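Local atomic coordinates of 3-deoxy-manno-octulosonate cytidylyltransferase (Escherichia coli, PDB entry 1H7E), a protein that catalyses the transfer of CMP from CTP to the eight-carbon sugar KDO, releasing diphosphate and activating the sugar for lipopolysaccharide synthesis. Residues C126-A131 / T214-A219; R147-Y152 / G209-T214; F153-I158 / E198-L203. All coordinates share one frame; numbering follows the deposited sequence.

Interaction 1 of 3, residues C126-A131 / T214-A219; sequences CHAISA and TFEVAA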
loop_
_atom_site.group_PDB
_atom_site.type_symbol
_atom_site.label_atom_id
_atom_site.label_comp_id
_atom_site.label_asym_id
_atom_site.label_seq_id
_atom_site.Cartn_x
_atom_site.Cartn_y
_atom_site.Cartn_z
ATOM N N CYS A 126 -12.235 -2.720 9.009
ATOM C CA CYS A 126 -12.114 -1.298 8.710
ATOM C C CYS A 126 -13.525 -0.698 8.569
ATOM O O CYS A 126 -14.516 -1.429 8.427
ATOM C CB CYS A 126 -11.313 -1.089 7.413
ATOM S SG CYS A 126 -12.131 -1.629 5.932
ATOM N N HIS A 127 -13.629 0.620 8.713
ATOM C CA HIS A 127 -14.915 1.308 8.510
ATOM C C HIS A 127 -14.636 2.686 7.894
ATOM O O HIS A 127 -13.524 3.212 8.019
ATOM C CB HIS A 127 -15.775 1.403 9.788
ATOM C CG HIS A 127 -15.231 2.311 10.853
ATOM N ND1 HIS A 127 -15.322 3.684 10.786
ATOM C CD2 HIS A 127 -14.642 2.037 12.042
ATOM C CE1 HIS A 127 -14.809 4.216 11.883
ATOM N NE2 HIS A 127 -14.389 3.237 12.662
ATOM N N ALA A 128 -15.608 3.214 7.155
ATOM C CA ALA A 128 -15.457 4.520 6.502
ATOM C C ALA A 128 -15.347 5.680 7.478
ATOM O O ALA A 128 -15.967 5.670 8.546
ATOM C CB ALA A 128 -16.618 4.761 5.542
ATOM N N ILE A 129 -14.473 6.634 7.158
ATOM C CA ILE A 129 -14.303 7.835 7.961
ATOM C C ILE A 129 -14.220 9.032 7.000
ATOM O O ILE A 129 -13.970 8.862 5.814
ATOM C CB ILE A 129 -13.041 7.812 8.879
ATOM C CG1 ILE A 129 -11.790 7.470 8.073
ATOM C CG2 ILE A 129 -13.222 6.792 10.026
ATOM C CD1 ILE A 129 -10.507 7.738 8.800
ATOM N N SER A 130 -14.470 10.221 7.531
ATOM C CA SER A 130 -14.411 11.466 6.766
ATOM C C SER A 130 -12.956 11.865 6.590
ATOM O O SER A 130 -12.080 11.387 7.325
ATOM C CB SER A 130 -15.120 12.562 7.556
ATOM O OG SER A 130 -14.375 12.946 8.714
ATOM N N ALA A 131 -12.706 12.788 5.667
ATOM C CA ALA A 131 -11.356 13.283 5.414
ATOM C C ALA A 131 -10.761 13.974 6.642
ATOM O O ALA A 131 -9.564 13.860 6.906
ATOM C CB ALA A 131 -11.367 14.234 4.220
ATOM N N THR A 214 -9.073 -7.099 4.386
ATOM C CA THR A 214 -9.685 -6.135 5.293
ATOM C C THR A 214 -11.152 -5.911 4.981
ATOM O O THR A 214 -11.455 -5.188 4.028
ATOM C CB THR A 214 -8.902 -4.761 5.210
ATOM O OG1 THR A 214 -7.499 -5.004 5.347
ATOM C CG2 THR A 214 -9.283 -3.831 6.333
ATOM N N PHE A 215 -12.032 -6.470 5.825
ATOM C CA PHE A 215 -13.499 -6.371 5.702
ATOM C C PHE A 215 -14.119 -5.100 6.273
ATOM O O PHE A 215 -13.879 -4.726 7.421
ATOM C CB PHE A 215 -14.189 -7.566 6.366
ATOM C CG PHE A 215 -13.752 -8.884 5.820
ATOM C CD1 PHE A 215 -14.396 -9.443 4.726
ATOM C CD2 PHE A 215 -12.675 -9.552 6.385
ATOM C CE1 PHE A 215 -13.972 -10.649 4.196
ATOM C CE2 PHE A 215 -12.242 -10.763 5.861
ATOM C CZ PHE A 215 -12.891 -11.313 4.762
ATOM N N GLU A 216 -14.996 -4.486 5.488
ATOM C CA GLU A 216 -15.648 -3.255 5.907
ATOM C C GLU A 216 -16.910 -3.465 6.757
ATOM O O GLU A 216 -17.770 -4.263 6.399
ATOM C CB GLU A 216 -15.976 -2.401 4.671
ATOM C CG GLU A 216 -16.438 -1.014 5.042
ATOM C CD GLU A 216 -16.767 -0.139 3.855
ATOM O OE1 GLU A 216 -16.285 -0.383 2.735
ATOM O OE2 GLU A 216 -17.516 0.821 4.066
ATOM N N VAL A 217 -17.000 -2.754 7.884
ATOM C CA VAL A 217 -18.168 -2.809 8.773
ATOM C C VAL A 217 -18.620 -1.374 9.063
ATOM O O VAL A 217 -17.988 -0.426 8.593
ATOM C CB VAL A 217 -17.861 -3.542 10.107
ATOM C CG1 VAL A 217 -17.485 -4.988 9.824
ATOM C CG2 VAL A 217 -16.777 -2.817 10.902
ATOM N N ALA A 218 -19.708 -1.207 9.821
ATOM C CA ALA A 218 -20.214 0.131 10.171
ATOM C C ALA A 218 -19.293 0.804 11.204
ATOM O O ALA A 218 -18.493 0.122 11.851
ATOM C CB ALA A 218 -21.624 0.018 10.713
ATOM N N ALA A 219 -19.370 2.132 11.332
ATOM C CA ALA A 219 -18.538 2.852 12.299
ATOM C C ALA A 219 -18.716 2.202 13.674
ATOM O O ALA A 219 -19.841 1.985 14.123
ATOM C CB ALA A 219 -18.925 4.335 12.352
HETATM O O HOH W 1 -17.900 1.702 6.702
#
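C126 pairs with E216 in a parallel bridge that joins strand 122-129 to strand 212-216, an edge strand, within this chain, of the mixed seven-stranded sheet of this GT-A-type nucleotidyltransferase. C126 uses both its backbone N and its O: the N donates to F215 O at 3.0 Å, from above the carbonyl plane, and the O receives V217 N at 2.9 Å in a straighter bond (164° at the hydrogen). E216 CA also comes to 3.3 Å from C126 O as a CA-H...O contact. On the C126 side chain, CB and SG both touch the methyl CG2 of T214. Past V217 the chain passes over the imidazole of H127. A219 CA lies over one face of that ring, 3.7 Å from its centroid, a CH-pi contact. The ring is held by its own strand: ND1 donates to A128 O, which lies in the ring plane, while ND1 stands above the carbonyl plane. Further out, R103 bonds the carbonyls of A218 and A219, and R168 forms a salt bridge with E216 OE2. One water fills the step between the strands, accepting from A128 N and donating to V217 O and to E216 OE2, each at 2.8 Å.

Interaction 2 of 3, residues R147-Y152 / G209-T214; sequences RQDALY and GINIRT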
loop_
_atom_site.group_PDB
_atom_site.type_symbol
_atom_site.label_atom_id
_atom_site.label_comp_id
_atom_site.label_asym_id
_atom_site.label_seq_id
_atom_site.Cartn_x
_atom_site.Cartn_y
_atom_site.Cartn_z
ATOM N N ARG A 147 -10.373 -7.119 -4.312
ATOM C CA ARG A 147 -10.631 -8.305 -3.497
ATOM C C ARG A 147 -10.677 -7.931 -2.012
ATOM O O ARG A 147 -10.845 -8.789 -1.144
ATOM C CB ARG A 147 -9.533 -9.344 -3.716
ATOM C CG ARG A 147 -9.563 -10.021 -5.066
ATOM C CD ARG A 147 -8.622 -11.220 -5.101
ATOM N NE ARG A 147 -7.211 -10.843 -5.197
ATOM C CZ ARG A 147 -6.592 -10.493 -6.329
ATOM N NH1 ARG A 147 -7.246 -10.457 -7.486
ATOM N NH2 ARG A 147 -5.297 -10.215 -6.311
ATOM N N GLN A 148 -10.553 -6.642 -1.724
ATOM C CA GLN A 148 -10.534 -6.151 -0.347
ATOM C C GLN A 148 -9.224 -6.453 0.378
ATOM O O GLN A 148 -9.138 -6.344 1.592
ATOM C CB GLN A 148 -11.725 -6.672 0.460
ATOM C CG GLN A 148 -13.045 -6.254 -0.108
ATOM C CD GLN A 148 -14.144 -6.443 0.896
ATOM O OE1 GLN A 148 -14.524 -7.574 1.227
ATOM N NE2 GLN A 148 -14.641 -5.334 1.430
ATOM N N ASP A 149 -8.215 -6.877 -0.365
ATOM C CA ASP A 149 -6.906 -7.111 0.230
ATOM C C ASP A 149 -6.273 -5.753 0.495
ATOM O O ASP A 149 -6.394 -4.838 -0.324
ATOM C CB ASP A 149 -6.004 -7.868 -0.741
ATOM C CG ASP A 149 -6.475 -9.289 -0.993
ATOM O OD1 ASP A 149 -7.165 -9.872 -0.124
ATOM O OD2 ASP A 149 -6.118 -9.825 -2.057
ATOM N N ALA A 150 -5.567 -5.621 1.610
ATOM C CA ALA A 150 -4.912 -4.360 1.921
ATOM C C ALA A 150 -3.685 -4.143 1.043
ATOM O O ALA A 150 -2.933 -5.090 0.746
ATOM C CB ALA A 150 -4.511 -4.314 3.393
ATOM N N LEU A 151 -3.536 -2.908 0.555
ATOM C CA LEU A 151 -2.359 -2.535 -0.244
ATOM C C LEU A 151 -1.313 -1.963 0.732
ATOM O O LEU A 151 -0.134 -2.281 0.654
ATOM C CB LEU A 151 -2.717 -1.467 -1.303
ATOM C CG LEU A 151 -3.663 -1.933 -2.416
ATOM C CD1 LEU A 151 -3.885 -0.780 -3.403
ATOM C CD2 LEU A 151 -3.081 -3.150 -3.122
ATOM N N TYR A 152 -1.767 -1.149 1.671
ATOM C CA TYR A 152 -0.863 -0.538 2.652
ATOM C C TYR A 152 -1.689 0.047 3.800
ATOM O O TYR A 152 -2.888 0.313 3.636
ATOM C CB TYR A 152 -0.010 0.571 1.963
ATOM C CG TYR A 152 1.113 1.176 2.804
ATOM C CD1 TYR A 152 2.151 0.382 3.289
ATOM C CD2 TYR A 152 1.120 2.533 3.133
ATOM C CE1 TYR A 152 3.157 0.916 4.080
ATOM C CE2 TYR A 152 2.142 3.079 3.929
ATOM C CZ TYR A 152 3.149 2.254 4.397
ATOM O OH TYR A 152 4.141 2.750 5.198
ATOM N N GLY A 209 5.156 -10.470 2.428
ATOM C CA GLY A 209 4.239 -10.914 1.388
ATOM C C GLY A 209 3.030 -11.689 1.884
ATOM O O GLY A 209 2.400 -12.422 1.118
ATOM N N ILE A 210 2.704 -11.551 3.166
ATOM C CA ILE A 210 1.554 -12.245 3.729
ATOM C C ILE A 210 0.332 -11.345 3.519
ATOM O O ILE A 210 0.295 -10.201 3.970
ATOM C CB ILE A 210 1.765 -12.537 5.221
ATOM C CG1 ILE A 210 2.895 -13.559 5.387
ATOM C CG2 ILE A 210 0.458 -13.040 5.860
ATOM C CD1 ILE A 210 3.511 -13.559 6.768
ATOM N N ASN A 211 -0.658 -11.874 2.817
ATOM C CA ASN A 211 -1.863 -11.126 2.513
ATOM C C ASN A 211 -2.784 -10.885 3.699
ATOM O O ASN A 211 -3.028 -11.777 4.505
ATOM C CB ASN A 211 -2.648 -11.826 1.403
ATOM C CG ASN A 211 -3.861 -11.031 0.967
ATOM O OD1 ASN A 211 -3.744 -9.857 0.622
ATOM N ND2 ASN A 211 -5.040 -11.659 1.020
ATOM N N ILE A 212 -3.289 -9.659 3.800
ATOM C CA ILE A 212 -4.203 -9.310 4.871
ATOM C C ILE A 212 -5.480 -8.791 4.210
ATOM O O ILE A 212 -5.441 -7.769 3.515
ATOM C CB ILE A 212 -3.625 -8.216 5.782
ATOM C CG1 ILE A 212 -2.296 -8.654 6.403
ATOM C CG2 ILE A 212 -4.656 -7.819 6.851
ATOM C CD1 ILE A 212 -1.625 -7.520 7.211
ATOM N N ARG A 213 -6.580 -9.536 4.341
ATOM C CA ARG A 213 -7.847 -9.098 3.774
ATOM C C ARG A 213 -8.542 -8.239 4.817
ATOM O O ARG A 213 -8.608 -8.597 5.985
ATOM C CB ARG A 213 -8.710 -10.272 3.331
ATOM C CG ARG A 213 -9.990 -9.820 2.622
ATOM C CD ARG A 213 -10.530 -10.891 1.678
ATOM N NE ARG A 213 -9.564 -11.214 0.629
ATOM C CZ ARG A 213 -9.347 -12.430 0.139
ATOM N NH1 ARG A 213 -10.044 -13.477 0.590
ATOM N NH2 ARG A 213 -8.389 -12.605 -0.770
ATOM N N THR A 214 -9.073 -7.099 4.386
ATOM C CA THR A 214 -9.685 -6.135 5.293
ATOM C C THR A 214 -11.152 -5.911 4.981
ATOM O O THR A 214 -11.455 -5.188 4.028
ATOM C CB THR A 214 -8.902 -4.761 5.210
ATOM O OG1 THR A 214 -7.499 -5.004 5.347
ATOM C CG2 THR A 214 -9.283 -3.831 6.333
HETATM O O HOH W 2 -2.445 -7.580 1.708
#
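D149 and R213 meet where two backbones running almost at right angles (97°) are joined by a single bridge. From CB, whose nearest neighbour across the contact is N211 OD1 at 3.3 Å, the D149 side chain leads to a carboxylate whose OD1 is met from both faces. On one face N211 ND2 descends on OD1 from above the carboxylate plane (3.0 Å), the amide standing nearly upright on the carboxylate. From the opposite face R213 NE reaches the same OD1 on its syn side at 2.9 Å, the guanidinium and carboxylate nearly coplanar; R213 NH2 adds a weak bond to it. The R213 chain bends at chi3 (-61°), which turns NE back toward the aspartate. The other oxygen, OD2, has a long, weak salt bridge to R147 NE, so two arginines share one acid, an arrangement likely to favour its charged form. The bridge hangs the turn leading into strand 150-154 on strand 212-216, at the margin of the main sheet: T214 N donates to Q148 O, and A150 N to I212 O at 2.9 Å, both nearly straight. A water extends the link, donating to A150 O and N211 OD1 and accepting from I212 N. R213 NH1 has a second acid, D117, and R147 packs on G209 of the second subunit. T214 OG1, buried against A150 CB at 3.6 Å, has no polar partner in the model.

Interaction 3 of 3, residues F153-I158 / E198-L203; sequences FSRSPI and ESLEQL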
loop_
_atom_site.group_PDB
_atom_site.type_symbol
_atom_site.label_atom_id
_atom_site.label_comp_id
_atom_site.label_asym_id
_atom_site.label_seq_id
_atom_site.Cartn_x
_atom_site.Cartn_y
_atom_site.Cartn_z
ATOM N N PHE A 153 -1.052 0.202 4.967
ATOM C CA PHE A 153 -1.661 0.795 6.170
ATOM C C PHE A 153 -0.721 1.966 6.496
ATOM O O PHE A 153 0.495 1.793 6.470
ATOM C CB PHE A 153 -1.601 -0.146 7.392
ATOM C CG PHE A 153 -2.467 -1.370 7.289
ATOM C CD1 PHE A 153 -2.006 -2.518 6.630
ATOM C CD2 PHE A 153 -3.733 -1.378 7.864
ATOM C CE1 PHE A 153 -2.801 -3.678 6.532
ATOM C CE2 PHE A 153 -4.549 -2.524 7.781
ATOM C CZ PHE A 153 -4.079 -3.674 7.110
ATOM N N SER A 154 -1.265 3.119 6.864
ATOM C CA SER A 154 -0.413 4.254 7.180
ATOM C C SER A 154 -1.060 5.260 8.102
ATOM O O SER A 154 -2.279 5.328 8.187
ATOM C CB SER A 154 -0.017 4.982 5.886
ATOM O OG SER A 154 0.989 5.961 6.138
ATOM N N ARG A 155 -0.223 6.035 8.797
ATOM C CA ARG A 155 -0.689 7.119 9.657
ATOM C C ARG A 155 -0.875 8.338 8.742
ATOM O O ARG A 155 -1.537 9.289 9.125
ATOM C CB ARG A 155 0.324 7.429 10.760
ATOM C CG ARG A 155 0.387 6.314 11.825
ATOM C CD ARG A 155 1.392 6.620 12.925
ATOM N NE ARG A 155 1.558 5.454 13.787
ATOM C CZ ARG A 155 0.653 5.031 14.669
ATOM N NH1 ARG A 155 -0.493 5.682 14.840
ATOM N NH2 ARG A 155 0.857 3.897 15.318
ATOM N N SER A 156 -0.283 8.298 7.545
ATOM C CA SER A 156 -0.460 9.393 6.567
ATOM C C SER A 156 -1.815 9.240 5.897
ATOM O O SER A 156 -2.311 8.124 5.714
ATOM C CB SER A 156 0.558 9.348 5.425
ATOM O OG SER A 156 1.855 9.707 5.825
ATOM N N PRO A 157 -2.434 10.365 5.506
ATOM C CA PRO A 157 -3.728 10.218 4.849
ATOM C C PRO A 157 -3.523 9.587 3.466
ATOM O O PRO A 157 -2.840 10.149 2.608
ATOM C CB PRO A 157 -4.226 11.667 4.725
ATOM C CG PRO A 157 -3.508 12.383 5.817
ATOM C CD PRO A 157 -2.122 11.783 5.757
ATOM N N ILE A 158 -4.034 8.372 3.288
ATOM C CA ILE A 158 -3.964 7.698 1.993
ATOM C C ILE A 158 -5.410 7.243 1.699
ATOM O O ILE A 158 -6.092 6.748 2.586
ATOM C CB ILE A 158 -2.963 6.471 1.979
ATOM C CG1 ILE A 158 -3.256 5.500 3.126
ATOM C CG2 ILE A 158 -1.500 6.956 2.033
ATOM C CD1 ILE A 158 -2.461 4.188 2.990
ATOM N N GLU A 198 6.692 3.777 10.814
ATOM C CA GLU A 198 5.297 4.081 11.165
ATOM C C GLU A 198 4.878 3.624 12.552
ATOM O O GLU A 198 3.890 4.121 13.109
ATOM C CB GLU A 198 4.355 3.402 10.161
ATOM C CG GLU A 198 4.526 3.816 8.690
ATOM C CD GLU A 198 3.305 4.526 8.144
ATOM O OE1 GLU A 198 2.416 4.887 8.941
ATOM O OE2 GLU A 198 3.243 4.733 6.923
ATOM N N SER A 199 5.604 2.639 13.079
ATOM C CA SER A 199 5.287 2.033 14.373
ATOM C C SER A 199 3.927 1.321 14.210
ATOM O O SER A 199 2.967 1.589 14.933
ATOM C CB SER A 199 5.252 3.102 15.478
ATOM O OG SER A 199 5.389 2.513 16.756
ATOM N N LEU A 200 3.846 0.454 13.201
ATOM C CA LEU A 200 2.626 -0.327 12.888
ATOM C C LEU A 200 3.078 -1.766 12.680
ATOM O O LEU A 200 3.669 -2.122 11.648
ATOM C CB LEU A 200 1.911 0.178 11.617
ATOM C CG LEU A 200 1.227 1.549 11.683
ATOM C CD1 LEU A 200 0.711 1.975 10.282
ATOM C CD2 LEU A 200 0.106 1.512 12.726
ATOM N N GLU A 201 2.796 -2.598 13.676
ATOM C CA GLU A 201 3.223 -3.983 13.635
ATOM C C GLU A 201 2.717 -4.794 12.463
ATOM O O GLU A 201 3.436 -5.664 11.960
ATOM C CB GLU A 201 2.850 -4.691 14.935
ATOM C CG GLU A 201 3.813 -5.829 15.233
ATOM C CD GLU A 201 3.396 -6.717 16.403
ATOM O OE1 GLU A 201 2.495 -6.335 17.191
ATOM O OE2 GLU A 201 3.996 -7.813 16.531
ATOM N N GLN A 202 1.510 -4.498 11.990
ATOM C CA GLN A 202 0.951 -5.247 10.866
ATOM C C GLN A 202 1.778 -5.140 9.569
ATOM O O GLN A 202 1.685 -5.998 8.695
ATOM C CB GLN A 202 -0.523 -4.876 10.621
ATOM C CG GLN A 202 -0.796 -3.414 10.201
ATOM C CD GLN A 202 -0.990 -2.485 11.378
ATOM O OE1 GLN A 202 -0.231 -2.508 12.332
ATOM N NE2 GLN A 202 -2.014 -1.643 11.306
ATOM N N LEU A 203 2.612 -4.107 9.459
ATOM C CA LEU A 203 3.435 -3.947 8.270
ATOM C C LEU A 203 4.514 -5.007 8.233
ATOM O O LEU A 203 5.086 -5.245 7.178
ATOM C CB LEU A 203 4.032 -2.529 8.181
ATOM C CG LEU A 203 2.981 -1.425 7.961
ATOM C CD1 LEU A 203 3.640 -0.026 7.929
ATOM C CD2 LEU A 203 2.215 -1.705 6.659
#
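S154 and R155 close on E198 in the polar, tightly bonded half of this contact. Both carboxylate oxygens of E198 are used through their syn lone pairs: OE2 takes S154 OG at 2.7 Å and OE1 takes R155 N at 2.9 Å. The same S154 OG accepts from S156 N, an ST turn that fixes the hydroxyl, while Y152 OH of the same chain and Y160 N of the second subunit also bond E198 OE2. The arginine, extended from CG to NE, slides past the glutamate in the opposite direction and reads the backbone behind it. Its NE meets E198 O at 2.8 Å, nearly straight and in the guanidinium plane, and NH2 reaches S199 O at 3.2 Å, from above the carbonyl plane. An alanine in place of R155 removes the donors to E198 O, S199 O and P137 O, and would probably leave the 198-200 connection less firmly held. The apolar half is looser. L203 CD2 stays 4.2 Å from F153 CB, and Q202 CG lies over one face of the F153 ring, 4.0 Å from its centroid. L200 CD2 covers a face of the R155 guanidinium, beside which S199 forms the exposed border. The contact sets the end of strand 150-154 against the turn between helices 193-198 and 203-207; V142 of strand 141-144 and H172 of strand 169-179, edge-to-face with the phenyl ring, also meet F153.

From the N terminus, the chain first passes 126-131 on strand 122-129, then 147-152 and 153-158, which are consecutive and run into, through and out of strand 150-154. Their partners return in reverse order: 198-203 closes the innermost loop as interaction 3, 209-214 closes a wider one as interaction 2, and 214-219 closes the widest as interaction 1. The three loops therefore nest without crossing. Interactions 1 and 2 share T214 and meet strand 212-216 from two directions, one from the main sheet and one from the small two-stranded sheet. Interaction 3 ties that small sheet to the connection between helices 193-198 and 203-207, and Y152 joins interactions 2 and 3, both of which touch the second subunit.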